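Local coordinates for HcgC (Methanococcus maripaludis S2, PDB 5O4J), which catalyses the S-adenosylmethionine-dependent C-methylation of a pyridinol precursor in the biosynthesis of the [Fe]-hydrogenase (FeGP) cofactor, at the interface of chains A and B. Sequence-based numbering; all coordinates share one arbitrary frame. Chains: chain A/B, HcgC.

The interface of chains A and B. Residues chain A 51, 207, 209, 213; chain B 4-5, 11, 200.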
loop_
_atom_site.group_PDB
_atom_site.type_symbol
_atom_site.label_atom_id
_atom_site.label_comp_id
_atom_site.label_asym_id
_atom_site.label_seq_id
_atom_site.Cartn_x
_atom_site.Cartn_y
_atom_site.Cartn_z
ATOM N N TYR A 51 -12.056 10.291 27.771
ATOM C CA TYR A 51 -11.651 10.466 26.387
ATOM C C TYR A 51 -11.306 9.105 25.788
ATOM O O TYR A 51 -10.718 8.281 26.496
ATOM C CB TYR A 51 -10.456 11.417 26.331
ATOM C CG TYR A 51 -9.718 11.457 25.012
ATOM C CD1 TYR A 51 -8.754 10.513 24.713
ATOM C CD2 TYR A 51 -9.958 12.464 24.089
ATOM C CE1 TYR A 51 -8.068 10.544 23.528
ATOM C CE2 TYR A 51 -9.264 12.514 22.900
ATOM C CZ TYR A 51 -8.322 11.549 22.619
ATOM O OH TYR A 51 -7.630 11.602 21.420
ATOM N N TYR A 207 -2.701 16.792 15.485
ATOM C CA TYR A 207 -2.540 16.075 16.744
ATOM C C TYR A 207 -3.637 16.531 17.709
ATOM O O TYR A 207 -3.414 17.299 18.648
ATOM C CB TYR A 207 -1.136 16.303 17.281
ATOM C CG TYR A 207 -0.851 15.628 18.591
ATOM C CD1 TYR A 207 -1.079 14.269 18.760
ATOM C CD2 TYR A 207 -0.328 16.338 19.654
ATOM C CE1 TYR A 207 -0.811 13.646 19.974
ATOM C CE2 TYR A 207 -0.062 15.727 20.866
ATOM C CZ TYR A 207 -0.302 14.387 21.016
ATOM O OH TYR A 207 -0.024 13.786 22.217
ATOM N N GLU A 209 -5.151 14.989 19.947
ATOM C CA GLU A 209 -4.902 14.555 21.312
ATOM C C GLU A 209 -4.192 15.642 22.119
ATOM O O GLU A 209 -4.481 15.836 23.308
ATOM C CB GLU A 209 -4.090 13.266 21.247
ATOM C CG GLU A 209 -3.549 12.725 22.536
ATOM C CD GLU A 209 -2.626 11.551 22.280
ATOM O OE1 GLU A 209 -3.100 10.556 21.690
ATOM O OE2 GLU A 209 -1.425 11.640 22.627
ATOM N N PHE A 213 -5.029 17.106 25.868
ATOM C CA PHE A 213 -4.208 16.715 27.010
ATOM C C PHE A 213 -3.025 17.624 27.282
ATOM O O PHE A 213 -2.513 17.607 28.402
ATOM C CB PHE A 213 -3.708 15.285 26.827
ATOM C CG PHE A 213 -4.801 14.299 26.909
ATOM C CD1 PHE A 213 -5.246 13.866 28.140
ATOM C CD2 PHE A 213 -5.457 13.869 25.759
ATOM C CE1 PHE A 213 -6.300 12.996 28.236
ATOM C CE2 PHE A 213 -6.517 12.987 25.847
ATOM C CZ PHE A 213 -6.945 12.551 27.083
ATOM N N GLY B 4 2.431 11.610 25.987
ATOM C CA GLY B 4 1.127 11.681 25.362
ATOM C C GLY B 4 0.030 11.824 26.398
ATOM O O GLY B 4 0.057 12.735 27.232
ATOM N N ILE B 5 -0.947 10.918 26.357
ATOM C CA ILE B 5 -2.046 10.966 27.312
ATOM C C ILE B 5 -1.565 10.602 28.710
ATOM O O ILE B 5 -2.071 11.130 29.713
ATOM C CB ILE B 5 -3.174 10.035 26.835
ATOM C CG1 ILE B 5 -3.765 10.565 25.520
ATOM C CG2 ILE B 5 -4.240 9.876 27.914
ATOM C CD1 ILE B 5 -4.709 9.584 24.831
ATOM N N THR B 11 4.928 11.391 22.377
ATOM C CA THR B 11 4.546 12.151 21.195
ATOM C C THR B 11 5.790 12.794 20.609
ATOM O O THR B 11 6.516 13.500 21.316
ATOM C CB THR B 11 3.517 13.218 21.531
ATOM O OG1 THR B 11 2.381 12.584 22.131
ATOM C CG2 THR B 11 3.096 13.969 20.274
ATOM N N TYR B 200 -0.142 5.612 16.277
ATOM C CA TYR B 200 -0.706 6.238 15.089
ATOM C C TYR B 200 0.223 7.368 14.664
ATOM O O TYR B 200 1.099 7.801 15.423
ATOM C CB TYR B 200 -2.139 6.735 15.316
ATOM C CG TYR B 200 -2.301 7.859 16.330
ATOM C CD1 TYR B 200 -2.062 9.183 15.974
ATOM C CD2 TYR B 200 -2.724 7.601 17.623
ATOM C CE1 TYR B 200 -2.219 10.212 16.884
ATOM C CE2 TYR B 200 -2.881 8.621 18.546
ATOM C CZ TYR B 200 -2.636 9.924 18.168
ATOM O OH TYR B 200 -2.799 10.943 19.066
HETATM O O HOH W 1 -4.463 12.974 17.878
HETATM O O HOH W 2 0.785 10.205 22.056
#
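B:Ile5 reaches over one face of the A:Phe213 ring, where its CG1 lies 3.9 Å from the ring centroid. Its CG2 branch meets the same ring near CE1 and CZ. CG1 also packs against the carboxylate carbon of A:Glu209. This apolar side is the tightly packed part of the contact. Beyond CG1 the chain is extended (chi2 169°), which carries the B:Ile5 methyl CD1 to 3.7 Å from A:Tyr51 CE1, a slight touch. A:Phe213 in turn sets CE2 over the centre of the A:Tyr51 ring. A:Tyr51 is also an S-adenosyl-L-homocysteine-binding residue, and B:Ile5 lines the pyridinol pocket, so the active site probably lies at this boundary.

The polar side is less closely packed in carbon and is bridged by two waters between the chains. A:Glu209 holds its CG anti to the backbone N (chi1 172°) and extends its carboxylate towards chain B. B:Tyr200 donates its phenol OH to A:Glu209 OE1 at 2.7 Å. It comes from well above the carboxylate plane, and the ring stands nearly perpendicular to that plane, 86° apart. A:Glu209 OE2 accepts from A:Tyr207 OH at 2.6 Å. A:Tyr207 OH accepts in turn from B:Thr11 OG1 at 2.7 Å, while the B:Thr11 methyl CG2 sits over the A:Tyr207 ring face, nearer the ring's edge than its centre. A phenylalanine in place of A:Tyr207 would probably leave B:Thr11 OG1 without this acceptor and A:Glu209 OE2 without this donor, so the carboxylate would be less firmly fixed. Water 2 joins B:Thr11 OG1 to OE2, and water 1 links B:Tyr200 OH to the backbone N of A:Glu209.

The patch is part of a two-fold symmetric interface between two HcgC copies, probably the dimer interface in solution, though the structure alone does not show this. A:Glu209 and A:Phe213 belong to helix 208-213, with A:Tyr207 just before it. On chain B, the N-terminal segment, strand 10-13 and strand 198-203 face them.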